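Local coordinates for protein imine reductase (Bacillus cereus, PDB 4D3D) that catalyses the NADPH-dependent, S-selective reduction of imines such as 2-methylpyrroline to the corresponding amines, at residues B[89-94]-B[122-127]; B[116-121]-B[132-137]. All coordinates share one frame; numbering follows the deposited sequence.

Both contacts lie in the Rossmann-type NAD-binding part of the chain. From the N terminus, residues 89-94 of helix 88-95 come first; the chain then passes through strand 106-109 into helix 115-127, which supplies 116-121 to interaction 2 and 122-127 to interaction 1. Interaction 1 closes its loop when 122-127 packs on 89-94, after 27 intervening residues; interaction 2 closes a shorter one when 132-137, on strand 131-137, returns to 116-121. The segments therefore alternate, and the two loops cross instead of nesting. Interaction 1 joins neighbouring helices, and interaction 2 seats the second of them on the sheet. Their centres are about 10 Å apart, and Y92 OH lies 3.3 Å from A121 CA.

Interaction 1 of 2, residues B[89-94]-B[122-127]; sequences NVMYSI and AKWLED
Y92 and W124 meet as a T-shaped aromatic pair between two helices that flank the sheet of a Rossmann-type domain. The tyrosine is the edge partner: its CE1 comes to 3.7 Å from W124 CG, while the neighbouring CD1 reaches W124 CE2 at 3.9 Å. The planes stand at 89°, and the ring centroids, taken for the indole at its five-membered ring, are 5.0 Å apart. This places the CD1-CE1 side of the phenol over one indole face, displaced toward the rim. W124 has CG anti to its backbone N; Y92 has CG beside its own, with the phenol end nearer helix 115-127.

M91 fills in beside this pair. Its SD lies 4.0 Å from L125 CD1, and its CE lies 4.1 Å from W124 CE3, approaching the indole obliquely. The methionine chain bends at chi3 (66°), and its CE lies over one face of the Y92 ring, 3.6 Å above the plane. One methyl group thus touches both members of the aromatic pair. L125 borders the indole in turn, with CD2 at the ring edge and in its plane.

The axes of the two short segments, inclined by 20°, come no closer than 12.1 Å, and M91, Y92 and W124 span that distance. No hydrogen bond crosses the gap, and the contact is apolar and aromatic. Further out, M91 also touches N109 and L125 touches L107, both on strand 106-109, which places this inner side against the sheet. W124 is more peripheral: it packs on E96 and S99 and makes a cation-pi contact with R128. Along the exposed side of helix 115-127, K123 and D127 form a salt bridge one helical turn apart, in which K123 NZ approaches the syn lone pair of D127 OD1 at 3.1 Å.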
loop_
_atom_site.group_PDB
_atom_site.type_symbol
_atom_site.label_atom_id
_atom_site.label_comp_id
_atom_site.label_asym_id
_atom_site.label_seq_id
_atom_site.Cartn_x
_atom_site.Cartn_y
_atom_site.Cartn_z
ATOM N N ASN B 89 25.933 13.943 8.829
ATOM C CA ASN B 89 26.946 14.221 9.857
ATOM C C ASN B 89 28.401 14.135 9.392
ATOM O O ASN B 89 29.269 14.873 9.943
ATOM C CB ASN B 89 26.738 13.391 11.115
ATOM C CG ASN B 89 25.505 13.848 11.829
ATOM O OD1 ASN B 89 25.014 14.970 11.580
ATOM N ND2 ASN B 89 24.941 12.987 12.606
ATOM N N VAL B 90 28.648 13.249 8.449
ATOM C CA VAL B 90 29.991 13.037 7.907
ATOM C C VAL B 90 30.331 14.375 7.203
ATOM O O VAL B 90 31.432 14.840 7.301
ATOM C CB VAL B 90 30.117 11.875 6.898
ATOM C CG1 VAL B 90 31.513 11.816 6.312
ATOM C CG2 VAL B 90 29.805 10.530 7.586
ATOM N N MET B 91 29.386 14.945 6.443
ATOM C CA MET B 91 29.655 16.233 5.759
ATOM C C MET B 91 30.170 17.309 6.672
ATOM O O MET B 91 31.201 17.933 6.398
ATOM C CB MET B 91 28.424 16.754 4.961
ATOM C CG MET B 91 28.776 17.892 4.074
ATOM S SD MET B 91 27.439 19.066 3.651
ATOM C CE MET B 91 27.100 19.788 5.210
ATOM N N TYR B 92 29.470 17.525 7.755
ATOM C CA TYR B 92 29.915 18.492 8.713
ATOM C C TYR B 92 31.274 18.147 9.259
ATOM O O TYR B 92 32.135 19.041 9.486
ATOM C CB TYR B 92 28.957 18.639 9.847
ATOM C CG TYR B 92 27.616 19.210 9.390
ATOM C CD1 TYR B 92 27.494 20.501 8.961
ATOM C CD2 TYR B 92 26.492 18.408 9.349
ATOM C CE1 TYR B 92 26.271 21.020 8.518
ATOM C CE2 TYR B 92 25.260 18.925 8.933
ATOM C CZ TYR B 92 25.145 20.205 8.510
ATOM O OH TYR B 92 23.931 20.714 8.102
ATOM N N SER B 93 31.482 16.857 9.574
ATOM C CA SER B 93 32.740 16.464 10.232
ATOM C C SER B 93 33.923 16.819 9.347
ATOM O O SER B 93 34.957 17.275 9.806
ATOM C CB SER B 93 32.657 14.930 10.519
ATOM O OG SER B 93 33.902 14.494 11.106
ATOM N N ILE B 94 33.840 16.510 8.071
ATOM C CA ILE B 94 34.989 16.723 7.181
ATOM C C ILE B 94 35.099 18.170 6.644
ATOM O O ILE B 94 36.208 18.643 6.360
ATOM C CB ILE B 94 35.051 15.700 6.018
ATOM C CG1 ILE B 94 33.905 15.868 5.067
ATOM C CG2 ILE B 94 35.109 14.217 6.492
ATOM C CD1 ILE B 94 33.988 15.087 3.831
ATOM N N ALA B 122 22.082 22.805 3.220
ATOM C CA ALA B 122 22.156 23.826 2.224
ATOM C C ALA B 122 22.442 25.209 2.745
ATOM O O ALA B 122 23.263 25.940 2.140
ATOM C CB ALA B 122 20.869 23.841 1.442
ATOM N N LYS B 123 21.772 25.594 3.843
ATOM C CA LYS B 123 21.937 26.923 4.435
ATOM C C LYS B 123 23.373 27.068 4.996
ATOM O O LYS B 123 24.010 28.130 4.772
ATOM C CB LYS B 123 20.950 27.132 5.537
ATOM C CG LYS B 123 21.124 28.461 6.254
ATOM C CD LYS B 123 21.010 29.644 5.233
ATOM C CE LYS B 123 20.786 31.066 5.822
ATOM N NZ LYS B 123 21.546 31.365 7.061
ATOM N N TRP B 124 23.837 26.017 5.689
ATOM C CA TRP B 124 25.226 25.989 6.237
ATOM C C TRP B 124 26.230 26.227 5.140
ATOM O O TRP B 124 27.214 27.034 5.340
ATOM C CB TRP B 124 25.418 24.687 7.022
ATOM C CG TRP B 124 26.716 24.580 7.812
ATOM C CD1 TRP B 124 26.902 24.875 9.141
ATOM C CD2 TRP B 124 27.970 24.102 7.303
ATOM N NE1 TRP B 124 28.233 24.609 9.484
ATOM C CE2 TRP B 124 28.887 24.111 8.380
ATOM C CE3 TRP B 124 28.395 23.614 6.060
ATOM C CZ2 TRP B 124 30.210 23.679 8.218
ATOM C CZ3 TRP B 124 29.663 23.122 5.903
ATOM C CH2 TRP B 124 30.611 23.252 6.965
ATOM N N LEU B 125 26.126 25.533 4.023
ATOM C CA LEU B 125 26.981 25.695 2.887
ATOM C C LEU B 125 26.922 27.072 2.228
ATOM O O LEU B 125 27.943 27.676 1.942
ATOM C CB LEU B 125 26.735 24.646 1.831
ATOM C CG LEU B 125 27.122 23.206 2.265
ATOM C CD1 LEU B 125 26.580 22.169 1.325
ATOM C CD2 LEU B 125 28.661 23.177 2.275
ATOM N N GLU B 126 25.706 27.608 2.050
ATOM C CA GLU B 126 25.552 28.976 1.518
ATOM C C GLU B 126 26.211 30.039 2.389
ATOM O O GLU B 126 26.771 30.980 1.798
ATOM C CB GLU B 126 24.039 29.310 1.337
ATOM C CG GLU B 126 23.429 28.340 0.347
ATOM N N ASP B 127 26.125 29.933 3.696
ATOM C CA ASP B 127 26.726 30.877 4.644
ATOM C C ASP B 127 28.297 30.909 4.399
ATOM O O ASP B 127 28.956 31.908 4.705
ATOM C CB ASP B 127 26.472 30.516 6.052
ATOM C CG ASP B 127 25.036 30.830 6.473
ATOM O OD1 ASP B 127 24.357 31.520 5.675
ATOM O OD2 ASP B 127 24.658 30.412 7.569
#

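Interaction 2 of 2, residues B[116-121]-B[132-137]; sequences EKARKA and HITGGV
With chi1 of -51° setting its OG1 anti to the carbonyl carbon, T134 has CG2 anti to its backbone N, and this methyl meets A118 CB at 3.9 Å. H132, two residues earlier on the same side of the strand and with its CB pointing toward the helix, has CG anti to its backbone N (chi1 174°), and its imidazole lies beside A118 and A121. The carbonyl oxygen of A118 lies over one ring face, and A121 CB approaches the ring obliquely. The alanines are consistent with a close approach: A118 CA and T134 CA are 6.8 Å apart, and the axes approach to 9.3 Å at 161°, nearly antiparallel. This is the helix-to-second-strand interface of a beta-alpha-beta unit, strand 106-109, helix 115-127, strand 131-137, within the Rossmann-type domain. All four touching residues are buried. The T134 hydroxyl hydrogen-bonds to P180 O, outside both segments, while Y88 packs against A118, A121 and H132 from helix 88-95. On another side of the helix, R119 forms a salt bridge with D179, and its NH2 hydrogen-bonds to OD1 of N211 of the second subunit.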
loop_
_atom_site.group_PDB
_atom_site.type_symbol
_atom_site.label_atom_id
_atom_site.label_comp_id
_atom_site.label_asym_id
_atom_site.label_seq_id
_atom_site.Cartn_x
_atom_site.Cartn_y
_atom_site.Cartn_z
ATOM N N GLU B 116 14.428 18.162 6.239
ATOM C CA GLU B 116 14.998 19.225 7.092
ATOM C C GLU B 116 16.519 19.098 7.182
ATOM O O GLU B 116 17.236 20.104 7.175
ATOM C CB GLU B 116 14.361 19.251 8.449
ATOM C CG GLU B 116 14.989 20.208 9.469
ATOM C CD GLU B 116 14.349 20.187 10.881
ATOM O OE1 GLU B 116 13.322 19.501 11.120
ATOM O OE2 GLU B 116 14.841 20.939 11.779
ATOM N N LYS B 117 17.030 17.901 7.188
ATOM C CA LYS B 117 18.507 17.741 7.214
ATOM C C LYS B 117 19.196 18.318 5.932
ATOM O O LYS B 117 20.203 19.016 6.038
ATOM C CB LYS B 117 18.857 16.288 7.445
ATOM C CG LYS B 117 18.497 15.883 8.914
ATOM C CD LYS B 117 19.573 15.124 9.691
ATOM C CE LYS B 117 20.957 15.754 9.563
ATOM N NZ LYS B 117 21.913 15.670 10.735
ATOM N N ALA B 118 18.598 18.096 4.763
ATOM C CA ALA B 118 19.031 18.643 3.516
ATOM C C ALA B 118 18.919 20.177 3.504
ATOM O O ALA B 118 19.843 20.847 3.028
ATOM C CB ALA B 118 18.259 18.078 2.363
ATOM N N ARG B 119 17.823 20.723 4.023
ATOM C CA ARG B 119 17.696 22.177 4.118
ATOM C C ARG B 119 18.780 22.789 5.014
ATOM O O ARG B 119 19.329 23.850 4.657
ATOM C CB ARG B 119 16.336 22.553 4.660
ATOM C CG ARG B 119 15.172 22.225 3.698
ATOM C CD ARG B 119 13.803 22.267 4.397
ATOM N NE ARG B 119 12.746 21.873 3.425
ATOM C CZ ARG B 119 11.658 21.145 3.767
ATOM N NH1 ARG B 119 11.464 20.781 5.007
ATOM N NH2 ARG B 119 10.807 20.716 2.855
ATOM N N LYS B 120 19.020 22.190 6.172
ATOM C CA LYS B 120 19.983 22.756 7.114
ATOM C C LYS B 120 21.391 22.699 6.503
ATOM O O LYS B 120 22.155 23.697 6.624
ATOM C CB LYS B 120 19.948 22.011 8.426
ATOM C CG LYS B 120 18.740 22.350 9.332
ATOM C CD LYS B 120 18.879 21.700 10.698
ATOM N N ALA B 121 21.727 21.621 5.759
ATOM C CA ALA B 121 22.992 21.529 5.070
ATOM C C ALA B 121 23.172 22.578 3.980
ATOM O O ALA B 121 24.239 23.236 3.864
ATOM C CB ALA B 121 23.192 20.183 4.495
ATOM N N HIS B 132 24.435 24.092 -2.916
ATOM C CA HIS B 132 24.055 22.719 -2.500
ATOM C C HIS B 132 23.006 22.172 -3.480
ATOM O O HIS B 132 22.087 22.904 -3.799
ATOM C CB HIS B 132 23.536 22.721 -1.106
ATOM C CG HIS B 132 22.994 21.400 -0.622
ATOM N ND1 HIS B 132 21.709 20.962 -0.871
ATOM C CD2 HIS B 132 23.563 20.447 0.138
ATOM C CE1 HIS B 132 21.501 19.801 -0.274
ATOM N NE2 HIS B 132 22.626 19.445 0.312
ATOM N N ILE B 133 23.263 20.998 -4.062
ATOM C CA ILE B 133 22.207 20.249 -4.829
ATOM C C ILE B 133 21.914 19.001 -4.029
ATOM O O ILE B 133 22.840 18.280 -3.568
ATOM C CB ILE B 133 22.608 19.938 -6.236
ATOM C CG1 ILE B 133 22.854 21.179 -7.090
ATOM C CG2 ILE B 133 21.554 19.104 -6.918
ATOM C CD1 ILE B 133 23.619 20.800 -8.342
ATOM N N THR B 134 20.609 18.767 -3.757
ATOM C CA THR B 134 20.186 17.554 -3.070
ATOM C C THR B 134 19.895 16.507 -4.078
ATOM O O THR B 134 19.135 16.758 -4.990
ATOM C CB THR B 134 18.924 17.793 -2.197
ATOM O OG1 THR B 134 19.175 18.934 -1.387
ATOM C CG2 THR B 134 18.611 16.602 -1.254
ATOM N N GLY B 135 20.403 15.290 -3.882
ATOM C CA GLY B 135 20.068 14.195 -4.772
ATOM C C GLY B 135 19.541 12.961 -4.000
ATOM O O GLY B 135 20.105 12.582 -2.988
ATOM N N GLY B 136 18.461 12.379 -4.507
ATOM C CA GLY B 136 17.795 11.184 -3.989
ATOM C C GLY B 136 17.893 10.080 -5.027
ATOM O O GLY B 136 17.092 10.020 -5.936
ATOM N N VAL B 137 18.943 9.255 -4.921
ATOM C CA VAL B 137 19.192 8.219 -5.938
ATOM C C VAL B 137 18.206 7.066 -5.715
ATOM O O VAL B 137 18.126 6.539 -4.628
ATOM C CB VAL B 137 20.646 7.727 -5.889
ATOM C CG1 VAL B 137 20.907 6.666 -6.971
ATOM C CG2 VAL B 137 21.627 8.906 -6.062
#